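Local coordinates for putative hydroxymethylglutaryl-CoA synthase (Streptococcus mutans, PDB 3SQZ), which probably catalyses the acetyl-CoA-dependent formation of 3-hydroxy-3-methylglutaryl-CoA as an HMG-CoA synthase of the thiolase fold, and binds coenzyme A, at residues A151-K156 with D207-Q212; Y234-Y239 with L268-L273; S315-L320 with E348-T353; S322-S327 with D334-F339; F339-G342 with V346-I349. All coordinates share one frame; numbering follows the deposited sequence.

Interaction 1 (A151-K156 with D207-Q212)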
# COMPACT_ATOMS: atom_id res chain seq x y z
N ALA A 151 3.88 7.33 8.95
CA ALA A 151 2.57 7.94 9.15
C ALA A 151 1.81 7.25 10.27
O ALA A 151 1.21 7.89 11.13
CB ALA A 151 1.77 7.90 7.85
N LEU A 152 1.82 5.92 10.25
CA LEU A 152 1.14 5.14 11.26
C LEU A 152 1.74 5.39 12.64
O LEU A 152 1.02 5.48 13.63
CB LEU A 152 1.23 3.66 10.91
CG LEU A 152 0.28 2.71 11.61
CD1 LEU A 152 -1.15 3.10 11.30
CD2 LEU A 152 0.55 1.29 11.14
N ASN A 153 3.06 5.49 12.70
CA ASN A 153 3.72 5.73 13.97
C ASN A 153 3.36 7.09 14.57
O ASN A 153 3.06 7.20 15.75
CB ASN A 153 5.22 5.58 13.82
CG ASN A 153 5.94 5.66 15.14
OD1 ASN A 153 6.55 6.68 15.46
ND2 ASN A 153 5.85 4.60 15.92
N TYR A 154 3.42 8.13 13.75
CA TYR A 154 3.00 9.45 14.21
C TYR A 154 1.53 9.41 14.64
O TYR A 154 1.17 9.94 15.69
CB TYR A 154 3.25 10.48 13.10
CG TYR A 154 2.93 11.93 13.43
CD1 TYR A 154 2.74 12.38 14.74
CD2 TYR A 154 2.83 12.86 12.40
CE1 TYR A 154 2.46 13.73 15.00
CE2 TYR A 154 2.55 14.20 12.65
CZ TYR A 154 2.36 14.62 13.94
OH TYR A 154 2.08 15.96 14.16
N ALA A 155 0.68 8.77 13.84
CA ALA A 155 -0.73 8.64 14.19
C ALA A 155 -0.91 8.04 15.58
O ALA A 155 -1.70 8.53 16.39
CB ALA A 155 -1.45 7.79 13.15
N LYS A 156 -0.18 6.95 15.84
CA LYS A 156 -0.29 6.24 17.10
C LYS A 156 0.10 7.14 18.27
O LYS A 156 -0.59 7.19 19.29
CB LYS A 156 0.59 4.99 17.04
CG LYS A 156 0.40 4.00 18.16
CD LYS A 156 1.12 4.40 19.42
CE LYS A 156 1.00 3.30 20.46
NZ LYS A 156 1.76 3.61 21.69
N ASP A 207 4.99 -0.24 20.92
CA ASP A 207 6.00 0.81 20.88
C ASP A 207 7.40 0.35 20.54
O ASP A 207 8.30 1.16 20.37
CB ASP A 207 6.02 1.58 22.19
CG ASP A 207 4.81 2.46 22.37
OD1 ASP A 207 4.43 3.15 21.39
OD2 ASP A 207 4.25 2.46 23.48
N GLU A 208 7.59 -0.96 20.44
CA GLU A 208 8.89 -1.51 20.11
C GLU A 208 9.08 -1.49 18.60
O GLU A 208 8.55 -2.33 17.88
CB GLU A 208 9.02 -2.94 20.66
CG GLU A 208 9.03 -3.04 22.19
CD GLU A 208 7.65 -2.95 22.83
OE1 GLU A 208 6.63 -3.09 22.13
OE2 GLU A 208 7.60 -2.75 24.07
N THR A 209 9.82 -0.50 18.12
CA THR A 209 10.04 -0.32 16.69
C THR A 209 11.53 -0.13 16.45
O THR A 209 12.24 0.33 17.34
CB THR A 209 9.29 0.92 16.16
OG1 THR A 209 9.77 2.10 16.82
CG2 THR A 209 7.79 0.79 16.41
N LEU A 210 11.99 -0.47 15.26
CA LEU A 210 13.37 -0.21 14.89
C LEU A 210 13.44 0.09 13.40
O LEU A 210 12.97 -0.71 12.58
CB LEU A 210 14.25 -1.41 15.21
CG LEU A 210 15.74 -1.19 14.91
CD1 LEU A 210 16.34 -0.15 15.84
CD2 LEU A 210 16.49 -2.51 15.01
N ALA A 211 14.03 1.24 13.06
CA ALA A 211 14.24 1.63 11.68
C ALA A 211 15.73 1.68 11.36
O ALA A 211 16.57 1.76 12.26
CB ALA A 211 13.60 2.99 11.40
N GLN A 212 16.02 1.66 10.07
CA GLN A 212 17.38 1.78 9.58
C GLN A 212 17.37 2.60 8.30
O GLN A 212 16.49 2.41 7.45
CB GLN A 212 17.98 0.39 9.29
CG GLN A 212 19.46 0.44 8.96
CD GLN A 212 20.06 -0.93 8.67
OE1 GLN A 212 19.44 -1.99 8.88
NE2 GLN A 212 21.29 -0.92 8.19
O HOH W 1 8.22 3.93 18.41
O HOH W 2 5.56 3.85 18.92

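Interaction 2 (Y234-Y239 with L268-L273). With COA (coenzyme A), chain D.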
# COMPACT_ATOMS: atom_id res chain seq x y z
N TYR A 234 19.91 -5.31 -7.59
CA TYR A 234 20.52 -4.60 -6.48
C TYR A 234 19.46 -4.26 -5.43
O TYR A 234 19.69 -4.38 -4.23
CB TYR A 234 21.22 -3.35 -7.01
CG TYR A 234 21.85 -2.46 -5.98
CD1 TYR A 234 21.28 -1.23 -5.68
CD2 TYR A 234 23.03 -2.81 -5.33
CE1 TYR A 234 21.85 -0.38 -4.77
CE2 TYR A 234 23.61 -1.95 -4.40
CZ TYR A 234 23.01 -0.73 -4.12
OH TYR A 234 23.54 0.17 -3.22
N SER A 235 18.29 -3.84 -5.89
CA SER A 235 17.23 -3.51 -4.95
C SER A 235 16.82 -4.74 -4.13
O SER A 235 16.62 -4.64 -2.92
CB SER A 235 16.03 -2.90 -5.65
OG SER A 235 15.16 -2.37 -4.67
N THR A 236 16.71 -5.89 -4.78
CA THR A 236 16.39 -7.13 -4.07
C THR A 236 17.44 -7.43 -3.01
O THR A 236 17.11 -7.75 -1.87
CB THR A 236 16.27 -8.29 -5.06
OG1 THR A 236 15.06 -8.14 -5.81
CG2 THR A 236 16.27 -9.64 -4.33
N LYS A 237 18.71 -7.32 -3.38
CA LYS A 237 19.79 -7.59 -2.44
C LYS A 237 19.74 -6.63 -1.24
O LYS A 237 19.97 -7.04 -0.10
CB LYS A 237 21.15 -7.49 -3.13
CG LYS A 237 22.34 -7.74 -2.21
N GLN A 238 19.46 -5.36 -1.50
CA GLN A 238 19.41 -4.37 -0.43
C GLN A 238 18.18 -4.55 0.45
O GLN A 238 18.24 -4.38 1.66
CB GLN A 238 19.50 -2.96 -1.00
CG GLN A 238 20.88 -2.66 -1.56
CD GLN A 238 21.94 -2.67 -0.49
OE1 GLN A 238 21.79 -2.03 0.55
NE2 GLN A 238 23.02 -3.41 -0.72
N TYR A 239 17.05 -4.86 -0.18
CA TYR A 239 15.82 -5.19 0.56
C TYR A 239 16.14 -6.33 1.54
O TYR A 239 15.80 -6.25 2.73
CB TYR A 239 14.68 -5.56 -0.43
CG TYR A 239 13.36 -6.18 0.07
CD1 TYR A 239 13.32 -7.50 0.55
CD2 TYR A 239 12.14 -5.50 -0.03
CE1 TYR A 239 12.11 -8.09 0.95
CE2 TYR A 239 10.92 -6.09 0.37
CZ TYR A 239 10.90 -7.38 0.86
OH TYR A 239 9.71 -7.98 1.26
N LEU A 268 5.46 -5.51 -0.40
CA LEU A 268 5.03 -6.38 -1.51
C LEU A 268 5.07 -5.71 -2.89
O LEU A 268 4.03 -5.50 -3.53
CB LEU A 268 3.61 -6.91 -1.23
CG LEU A 268 3.54 -8.22 -0.46
CD1 LEU A 268 2.16 -8.45 0.13
CD2 LEU A 268 3.91 -9.35 -1.40
N PRO A 269 6.27 -5.39 -3.37
CA PRO A 269 6.35 -4.86 -4.74
C PRO A 269 6.03 -5.94 -5.77
O PRO A 269 5.53 -5.65 -6.84
CB PRO A 269 7.81 -4.40 -4.86
CG PRO A 269 8.54 -5.24 -3.86
CD PRO A 269 7.58 -5.51 -2.73
N PHE A 270 6.34 -7.19 -5.42
CA PHE A 270 5.88 -8.38 -6.13
C PHE A 270 6.03 -9.54 -5.15
O PHE A 270 6.92 -9.51 -4.30
CB PHE A 270 6.61 -8.59 -7.46
CG PHE A 270 8.12 -8.66 -7.35
CD1 PHE A 270 8.79 -9.88 -7.43
CD2 PHE A 270 8.88 -7.51 -7.22
CE1 PHE A 270 10.17 -9.95 -7.36
CE2 PHE A 270 10.27 -7.57 -7.13
CZ PHE A 270 10.91 -8.79 -7.21
N PRO A 271 5.15 -10.55 -5.22
CA PRO A 271 5.16 -11.53 -4.13
C PRO A 271 6.43 -12.37 -4.03
O PRO A 271 6.77 -12.77 -2.92
CB PRO A 271 3.93 -12.40 -4.43
CG PRO A 271 3.01 -11.47 -5.15
CD PRO A 271 3.92 -10.65 -6.03
N LYS A 272 7.14 -12.62 -5.13
CA LYS A 272 8.40 -13.35 -5.03
C LYS A 272 9.41 -12.67 -4.09
O LYS A 272 10.12 -13.36 -3.35
CB LYS A 272 9.01 -13.60 -6.41
CG LYS A 272 10.43 -14.18 -6.39
CD LYS A 272 10.49 -15.59 -5.79
CE LYS A 272 9.89 -16.64 -6.72
NZ LYS A 272 10.63 -16.76 -8.01
N LEU A 273 9.48 -11.34 -4.11
CA LEU A 273 10.42 -10.66 -3.22
C LEU A 273 10.05 -10.89 -1.75
O LEU A 273 10.92 -11.14 -0.92
CB LEU A 273 10.51 -9.16 -3.53
CG LEU A 273 11.55 -8.41 -2.69
CD1 LEU A 273 12.93 -9.03 -2.87
CD2 LEU A 273 11.58 -6.94 -3.07
N1A COA D . 9.88 -19.69 -15.31
C2A COA D . 9.94 -19.39 -14.00
N3A COA D . 10.66 -18.28 -13.58
C4A COA D . 11.29 -17.50 -14.50
C5A COA D . 11.23 -17.81 -15.86
C6A COA D . 10.54 -18.88 -16.27
N6A COA D . 10.46 -19.21 -17.66
N7A COA D . 11.95 -16.86 -16.55
C8A COA D . 12.45 -15.99 -15.67
N9A COA D . 12.04 -16.42 -14.38
C1B COA D . 12.23 -15.68 -13.14
C2B COA D . 13.50 -15.77 -12.24
O2B COA D . 14.46 -16.73 -12.19
C3B COA D . 13.10 -14.85 -11.10
O3B COA D . 12.94 -15.22 -9.79
P3B COA D . 14.13 -15.50 -8.85
O7A COA D . 14.76 -14.12 -8.41
O8A COA D . 13.49 -16.22 -7.62
O9A COA D . 15.14 -16.37 -9.54
C4B COA D . 12.28 -13.84 -11.80
O4B COA D . 11.37 -14.66 -12.56
C5B COA D . 12.74 -12.48 -12.22
O5B COA D . 13.67 -12.73 -13.25
P1A COA D . 14.42 -11.52 -13.94
O1A COA D . 15.19 -10.67 -12.85
O2A COA D . 15.37 -12.06 -14.99
O3A COA D . 13.28 -10.63 -14.60
P2A COA D . 13.47 -9.11 -15.04
O4A COA D . 14.93 -8.85 -15.56
O5A COA D . 12.47 -8.79 -16.12
O6A COA D . 13.21 -8.17 -13.78
CBP COA D . 12.21 -7.45 -11.68
CCP COA D . 12.35 -8.53 -12.72
CDP COA D . 13.55 -7.20 -11.06
CEP COA D . 11.24 -7.88 -10.60
CAP COA D . 11.70 -6.22 -12.37
OAP COA D . 10.38 -6.34 -12.72
C9P COA D . 11.95 -4.95 -11.58
O9P COA D . 13.05 -4.43 -11.50
N8P COA D . 10.76 -4.35 -10.95
C7P COA D . 10.87 -3.24 -10.03
C6P COA D . 11.45 -3.61 -8.68
C5P COA D . 11.43 -2.47 -7.67
O5P COA D . 10.66 -1.54 -7.79
N4P COA D . 12.28 -2.55 -6.52
C3P COA D . 12.21 -1.51 -5.48
C2P COA D . 11.63 -1.93 -4.16
S1P COA D . 12.24 -3.44 -3.48

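Interaction 3 (S315-L320 with E348-T353)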
# COMPACT_ATOMS: atom_id res chain seq x y z
N SER A 315 1.66 -1.35 -0.11
CA SER A 315 1.80 -2.78 -0.37
C SER A 315 1.91 -3.63 0.90
O SER A 315 1.27 -4.68 0.98
CB SER A 315 2.95 -3.05 -1.32
OG SER A 315 4.18 -2.76 -0.69
N LEU A 316 2.68 -3.18 1.89
CA LEU A 316 2.79 -3.90 3.15
C LEU A 316 1.41 -4.05 3.79
O LEU A 316 1.06 -5.11 4.32
CB LEU A 316 3.72 -3.13 4.10
CG LEU A 316 3.80 -3.62 5.55
CD1 LEU A 316 4.36 -5.04 5.65
CD2 LEU A 316 4.64 -2.66 6.37
N PHE A 317 0.63 -2.98 3.74
CA PHE A 317 -0.66 -2.93 4.42
C PHE A 317 -1.75 -3.67 3.67
O PHE A 317 -2.65 -4.23 4.28
CB PHE A 317 -1.01 -1.48 4.74
CG PHE A 317 0.04 -0.85 5.59
CD1 PHE A 317 0.11 -1.17 6.93
CD2 PHE A 317 1.05 -0.07 5.03
CE1 PHE A 317 1.12 -0.66 7.73
CE2 PHE A 317 2.06 0.45 5.82
CZ PHE A 317 2.09 0.16 7.17
N LEU A 318 -1.64 -3.71 2.34
CA LEU A 318 -2.48 -4.58 1.54
C LEU A 318 -2.22 -6.05 1.93
O LEU A 318 -3.15 -6.85 2.03
CB LEU A 318 -2.23 -4.35 0.05
CG LEU A 318 -3.03 -5.26 -0.90
CD1 LEU A 318 -4.53 -5.07 -0.73
CD2 LEU A 318 -2.60 -4.99 -2.34
N GLY A 319 -0.95 -6.40 2.13
CA GLY A 319 -0.63 -7.74 2.58
C GLY A 319 -1.19 -8.04 3.96
O GLY A 319 -1.67 -9.15 4.22
N LEU A 320 -1.13 -7.07 4.88
CA LEU A 320 -1.77 -7.23 6.18
C LEU A 320 -3.27 -7.51 6.00
O LEU A 320 -3.83 -8.43 6.61
CB LEU A 320 -1.55 -5.97 7.04
CG LEU A 320 -2.30 -5.96 8.37
CD1 LEU A 320 -1.86 -7.09 9.32
CD2 LEU A 320 -2.15 -4.60 9.05
N GLU A 348 11.90 -0.53 8.40
CA GLU A 348 11.46 -0.50 9.79
C GLU A 348 10.69 -1.76 10.11
O GLU A 348 9.90 -2.24 9.30
CB GLU A 348 10.61 0.76 10.07
CG GLU A 348 10.15 0.87 11.52
CD GLU A 348 9.59 2.24 11.89
OE1 GLU A 348 9.89 3.25 11.22
OE2 GLU A 348 8.81 2.29 12.86
N ILE A 349 10.94 -2.30 11.30
CA ILE A 349 10.17 -3.40 11.84
C ILE A 349 9.31 -2.90 12.98
O ILE A 349 9.78 -2.16 13.85
CB ILE A 349 11.08 -4.52 12.31
CG1 ILE A 349 11.83 -5.05 11.09
CG2 ILE A 349 10.28 -5.62 13.03
CD1 ILE A 349 12.89 -6.03 11.40
N PHE A 350 8.04 -3.29 12.96
CA PHE A 350 7.11 -2.95 14.02
C PHE A 350 6.12 -4.09 14.17
O PHE A 350 6.11 -5.02 13.35
CB PHE A 350 6.40 -1.61 13.75
CG PHE A 350 5.54 -1.59 12.51
CD1 PHE A 350 4.16 -1.70 12.60
CD2 PHE A 350 6.11 -1.41 11.26
CE1 PHE A 350 3.37 -1.66 11.46
CE2 PHE A 350 5.33 -1.38 10.12
CZ PHE A 350 3.96 -1.50 10.22
N THR A 351 5.32 -4.06 15.22
CA THR A 351 4.47 -5.18 15.56
C THR A 351 3.11 -4.72 16.04
O THR A 351 2.92 -3.56 16.42
CB THR A 351 5.07 -6.05 16.67
OG1 THR A 351 5.08 -5.30 17.89
CG2 THR A 351 6.48 -6.50 16.32
N GLY A 352 2.17 -5.66 16.07
CA GLY A 352 0.85 -5.40 16.59
C GLY A 352 0.20 -6.67 17.09
O GLY A 352 0.65 -7.77 16.79
N THR A 353 -0.88 -6.51 17.85
CA THR A 353 -1.62 -7.64 18.41
C THR A 353 -3.07 -7.57 17.95
O THR A 353 -3.71 -6.52 18.02
CB THR A 353 -1.58 -7.63 19.95
OG1 THR A 353 -0.23 -7.83 20.38
CG2 THR A 353 -2.44 -8.74 20.52

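Interaction 4 (S322-S327 with D334-F339)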
# COMPACT_ATOMS: atom_id res chain seq x y z
N SER A 322 -4.85 -8.68 3.34
CA SER A 322 -4.98 -9.99 2.71
C SER A 322 -4.81 -11.11 3.76
O SER A 322 -5.58 -12.07 3.78
CB SER A 322 -3.93 -10.10 1.61
OG SER A 322 -4.13 -11.24 0.80
N LEU A 323 -3.80 -10.97 4.61
CA LEU A 323 -3.58 -11.91 5.70
C LEU A 323 -4.81 -12.02 6.59
O LEU A 323 -5.29 -13.12 6.88
CB LEU A 323 -2.39 -11.44 6.53
CG LEU A 323 -2.19 -12.19 7.86
CD1 LEU A 323 -1.82 -13.67 7.63
CD2 LEU A 323 -1.14 -11.48 8.70
N LEU A 324 -5.33 -10.89 7.05
CA LEU A 324 -6.42 -10.93 8.01
C LEU A 324 -7.70 -11.51 7.41
O LEU A 324 -8.46 -12.17 8.11
CB LEU A 324 -6.70 -9.53 8.57
CG LEU A 324 -5.54 -8.89 9.32
CD1 LEU A 324 -6.02 -7.63 10.02
CD2 LEU A 324 -4.90 -9.86 10.31
N GLU A 325 -7.91 -11.25 6.13
CA GLU A 325 -9.11 -11.71 5.44
C GLU A 325 -9.01 -13.14 4.91
O GLU A 325 -10.02 -13.73 4.52
CB GLU A 325 -9.49 -10.72 4.32
CG GLU A 325 -10.04 -9.43 4.90
CD GLU A 325 -10.43 -8.36 3.90
OE1 GLU A 325 -10.10 -8.46 2.70
OE2 GLU A 325 -11.09 -7.39 4.34
N ASN A 326 -7.81 -13.71 4.90
CA ASN A 326 -7.61 -15.03 4.30
C ASN A 326 -6.96 -16.09 5.18
O ASN A 326 -7.06 -17.27 4.87
CB ASN A 326 -6.89 -14.90 2.96
CG ASN A 326 -7.73 -14.16 1.95
OD1 ASN A 326 -8.62 -14.74 1.33
ND2 ASN A 326 -7.49 -12.87 1.81
N SER A 327 -6.32 -15.70 6.27
CA SER A 327 -5.81 -16.71 7.19
C SER A 327 -6.95 -17.44 7.85
O SER A 327 -7.95 -16.83 8.25
CB SER A 327 -4.94 -16.08 8.28
OG SER A 327 -4.61 -17.07 9.25
N ASP A 334 -3.02 -12.99 18.98
CA ASP A 334 -1.87 -13.29 18.13
C ASP A 334 -1.13 -12.00 17.79
O ASP A 334 -1.75 -10.96 17.54
CB ASP A 334 -2.31 -13.95 16.82
CG ASP A 334 -2.59 -15.44 16.96
OD1 ASP A 334 -2.16 -16.07 17.94
OD2 ASP A 334 -3.22 -15.98 16.02
N LYS A 335 0.20 -12.10 17.75
CA LYS A 335 1.04 -10.97 17.37
C LYS A 335 1.53 -11.12 15.95
O LYS A 335 1.81 -12.23 15.48
CB LYS A 335 2.23 -10.85 18.32
CG LYS A 335 1.85 -10.55 19.74
CD LYS A 335 3.08 -10.31 20.60
CE LYS A 335 3.44 -11.54 21.42
NZ LYS A 335 2.40 -11.83 22.45
N ILE A 336 1.64 -9.99 15.27
CA ILE A 336 2.08 -9.95 13.89
C ILE A 336 3.29 -9.03 13.83
O ILE A 336 3.29 -7.95 14.43
CB ILE A 336 0.97 -9.39 12.97
CG1 ILE A 336 -0.25 -10.31 13.04
CG2 ILE A 336 1.46 -9.26 11.53
CD1 ILE A 336 -1.45 -9.79 12.29
N ALA A 337 4.33 -9.48 13.13
CA ALA A 337 5.50 -8.64 12.87
C ALA A 337 5.42 -8.15 11.44
O ALA A 337 5.05 -8.90 10.53
CB ALA A 337 6.78 -9.42 13.09
N LEU A 338 5.79 -6.89 11.24
CA LEU A 338 5.72 -6.25 9.93
C LEU A 338 7.07 -5.65 9.55
O LEU A 338 7.71 -4.97 10.36
CB LEU A 338 4.64 -5.17 9.91
CG LEU A 338 3.21 -5.66 10.18
CD1 LEU A 338 2.83 -5.51 11.65
CD2 LEU A 338 2.22 -4.94 9.29
N PHE A 339 7.50 -5.92 8.32
CA PHE A 339 8.75 -5.40 7.77
C PHE A 339 8.45 -4.43 6.65
O PHE A 339 7.99 -4.83 5.57
CB PHE A 339 9.64 -6.49 7.20
CG PHE A 339 10.79 -5.94 6.36
CD1 PHE A 339 11.83 -5.24 6.97
CD2 PHE A 339 10.82 -6.10 4.99
CE1 PHE A 339 12.88 -4.72 6.23
CE2 PHE A 339 11.88 -5.58 4.25
CZ PHE A 339 12.91 -4.90 4.86

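Interaction 5 (F339-G342 with V346-I349)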
# COMPACT_ATOMS: atom_id res chain seq x y z
N PHE A 339 7.50 -5.92 8.32
CA PHE A 339 8.75 -5.40 7.77
C PHE A 339 8.45 -4.43 6.65
O PHE A 339 7.99 -4.83 5.57
CB PHE A 339 9.64 -6.49 7.20
CG PHE A 339 10.79 -5.94 6.36
CD1 PHE A 339 11.83 -5.24 6.97
CD2 PHE A 339 10.82 -6.10 4.99
CE1 PHE A 339 12.88 -4.72 6.23
CE2 PHE A 339 11.88 -5.58 4.25
CZ PHE A 339 12.91 -4.90 4.86
N SER A 340 8.70 -3.16 6.90
CA SER A 340 8.50 -2.12 5.91
C SER A 340 9.83 -1.76 5.26
O SER A 340 10.86 -1.70 5.93
CB SER A 340 7.89 -0.89 6.59
OG SER A 340 7.66 0.17 5.67
N TYR A 341 9.79 -1.55 3.95
CA TYR A 341 10.95 -1.11 3.19
C TYR A 341 10.56 0.02 2.26
O TYR A 341 9.44 0.05 1.74
CB TYR A 341 11.54 -2.26 2.36
CG TYR A 341 12.78 -1.92 1.54
CD1 TYR A 341 14.04 -1.91 2.12
CD2 TYR A 341 12.69 -1.62 0.18
CE1 TYR A 341 15.18 -1.61 1.39
CE2 TYR A 341 13.83 -1.32 -0.57
CZ TYR A 341 15.07 -1.31 0.04
OH TYR A 341 16.21 -1.01 -0.67
N GLY A 342 11.49 0.94 2.06
CA GLY A 342 11.39 1.91 1.00
C GLY A 342 12.76 2.05 0.38
O GLY A 342 13.77 2.12 1.08
N VAL A 346 15.13 3.10 3.43
CA VAL A 346 14.75 3.10 4.83
C VAL A 346 13.92 1.85 5.09
O VAL A 346 13.07 1.49 4.27
CB VAL A 346 13.91 4.36 5.19
CG1 VAL A 346 13.47 4.33 6.65
CG2 VAL A 346 14.71 5.63 4.89
N ALA A 347 14.19 1.18 6.20
CA ALA A 347 13.42 0.01 6.59
C ALA A 347 12.97 0.15 8.03
O ALA A 347 13.60 0.86 8.81
CB ALA A 347 14.24 -1.26 6.43
N GLU A 348 11.90 -0.53 8.40
CA GLU A 348 11.46 -0.50 9.79
C GLU A 348 10.69 -1.76 10.11
O GLU A 348 9.90 -2.24 9.30
CB GLU A 348 10.61 0.76 10.07
CG GLU A 348 10.15 0.87 11.52
CD GLU A 348 9.59 2.24 11.89
OE1 GLU A 348 9.89 3.25 11.22
OE2 GLU A 348 8.81 2.29 12.86
N ILE A 349 10.94 -2.30 11.30
CA ILE A 349 10.17 -3.40 11.84
C ILE A 349 9.31 -2.90 12.98
O ILE A 349 9.78 -2.16 13.85
CB ILE A 349 11.08 -4.52 12.31
CG1 ILE A 349 11.83 -5.05 11.09
CG2 ILE A 349 10.28 -5.62 13.03
CD1 ILE A 349 12.89 -6.03 11.40

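Interaction 1 (A151-K156 with D207-Q212)
The Asp207 carboxylate receives Lys156 on the syn side of OD1, with NZ 25° out of the carboxylate plane. This salt bridge is short, 2.7 Å from Lys156 NZ to Asp207 OD1, while Asp207 OD2 stays 3.3 Å from the same nitrogen. The other flat group, the Asn153 amide, turns its ND2 to the methyl Thr209 CG2 at a loose 4.3 Å. Between amide and carboxylate sits a water that donates to Asp207 OD1 over 2.8 Å and weakly accepts from Asn153 ND2. A second water pairs with Thr209 OG1 and reaches Asn153 ND2 and Asp207 O only weakly. The Lys156 chain bends at chi2 (-80°) and then runs extended, crossing Asp207 at about a right angle. Glu160 makes a second salt bridge to Lys156 NZ, so two carboxylates would be expected to stabilise its positive charge. The contact is a partly buried salt bridge with water-mediated links beside it, joining helix 147-161 to the loop that leads into strand residues 210-212 in a thiolase-fold chain.

Interaction 2 (Y234-Y239 with L268-L273)
This contact forms one wall of the coenzyme A pocket, where helix 232-254 meets the turn leading into helix 271-279. Leu273 carries most of it. Its CD2 lies over one face of the Tyr239 ring, 3.6 Å from the centroid and 18° off the ring normal, a CH-pi contact; Tyr239 is modelled in two conformers, and this geometry describes one of them. Leu273 CD1 packs 3.7 Å from Thr236 CG2. With CG anti to the backbone N (chi1 -176°), Leu273 carries both methyls across to the other helix. Leu273 CD2 also lies 3.6 Å from the coenzyme A sulfur S1P. Phe270 is sandwiched: Leu273 CB lies over one face, and the pantetheine methyl CEP covers the opposite face, 3.5 Å from Phe270 CZ. Thr236 OG1 comes up at the edge of that ring. At the outer end Lys272 curls back, and its NZ gives a 2.9 Å hydrogen bond to O8A of the 3'-phosphate and another to Gly70 O. Tyr239 OH is held by the carbonyl of His267, a predicted catalytic residue, and its ring meets Phe339 edge-to-face, so helix 232-254 meets both this turn and strand 335-342.

Interaction 3 (S315-L320 with E348-T353)
Phe350 points from the sheet into the layer of helix 315-326, a helix-on-sheet contact of the thiolase fold, and all the tight packing gathers at the far end of its ring. Phe350 CZ lies 3.9 Å from Phe317 CE1, and Phe350 CE2 is 4.0 Å from Leu316 CD2. Phe317 CE1 comes to the edge of the Phe350 ring, with the two planes about 28° apart, and the rings do not stack. With CG between its backbone N and carbonyl carbon (chi1 63°), and CB already aimed at the helix, Phe350 brings its ring end to Leu316 and Phe317. Further along, the contact loosens: Leu320 CD2 stays 6.7 Å from Phe350 CE1, and the strand runs on to the partly exposed Thr353. Ile349 and Thr351 face the other way, against helix 232-254. Thr149 of helix 147-161 touches both Phe317 and Phe350, bringing a second helix to the same spot, where Phe350 CZ is also 3.9 Å from Phe317 CZ.

Interaction 4 (S322-S327 with D334-F339)
Ile336 leaves its strand toward Leu323 and Leu324 of the helix, and its branches can be followed outward one by one. CB keeps more than 5 Å from the two leucines. From it CG2 goes anti to the backbone N and comes only loosely near the helix, with Ile336 CG2 4.4 Å from Leu323 CD2. CG1 takes the position anti to the carbonyl carbon (chi1 -61°) and serves as a spacer, with no close partner of its own on the helix. The chain then runs straight on, so the end methyl does the real touching: Ile336 CD1 sits 4.0 Å from Leu323 CD2 and also 4.0 Å from Leu324 CD2. Leu323 arrives tip to tip, whereas Leu324 comes across at a slant, and the one methyl rests against both.

Behind these leucines the helix is ending. Leu323 O accepts from Ser327 N at 2.8 Å and from Asn326 N at 3.3 Å. Asn326 ND2 folds back to Ser322 O, 2.9 Å away, donating in the carbonyl plane on a lone pair.

Helix 315-326 lies in the connection between the adjacent parallel strands 263-266 and 335-342, a beta-alpha-beta crossover in the thiolase fold. Strand 346-354 flanks 335-342 on its other side. Leu324 also packs on Leu354 there, and Leu323 on Ala263 and Cys265, while helix 288-302 meets Leu323 through Asn297 and Ser301.

Interaction 5 (F339-G342 with V346-I349)
Phe339 and Ala347 make the apolar centre: Phe339 CE1 lies 3.7 Å from Ala347 CB, while Ile349 CG1 comes to the edge of the same ring, 4.1 Å from Phe339 CD1. Phe339 has CG anti to the backbone N (chi1 168°), which sends its ring toward Ala347. Tyr341 sits on this face too, more loosely, with its CD1 4.4 Å from Ala347 CB. The face is covered by helix 232-254, whose Leu243 and Met242 meet Phe339 and Tyr341 while Trp247 and Tyr250 pack on Ile349.

Beneath the side chains runs a beta hairpin of the thiolase fold, its two strands antiparallel at 172° with axes 4.7 Å apart. Phe339-Ile349 and Tyr341-Ala347 are non-hydrogen-bonded pairs; Ser340-Glu348 and Gly342-Val346 are hydrogen-bonded. Ser340 N donates to Glu348 O over 2.8 Å in a nearly linear bond (169°), and Glu348 N returns one to Ser340 O. Next to the turn, Gly342 N reaches Val346 O at 2.8 Å, and Val346 N answers to Gly342 O. Ser340 O is drawn close to a further atom, Ala347 CA, in a 3.1 Å CA-H...O contact.

Ser340 and Glu348 point to the opposite face, where the polar groups find partners beyond the hairpin: Ser340 OG bonds Thr149 OG1, and Glu348 OE1 bonds Tyr146 OH. On the aromatic side Tyr341, which touches coenzyme A, hydrogen-bonds through OH to Asp218, the residue that also holds Ser235 OG.

Overall arrangement
Interactions 2 to 5 are buried, and interaction 1 only partly so. Interaction 5 joins strands 335-342 and 346-354 by backbone bonds, while apolar side chains alone serve the next two: interaction 3 lays the start of helix 315-326 on 346-354 and interaction 4 its end on 335-342. Interaction 1 relies on charge and water; its strand 203-213 borders 346-354, and Leu210 O pairs with Ile349 N. Interaction 2 stands apart on the cofactor side, about 22 Å between centres from interaction 1, and mixes CH-pi packing with phosphate binding. Yet it touches interaction 5, where Tyr341 packs on Tyr239, and interaction 3, where Ser315 OG meets Leu268 N.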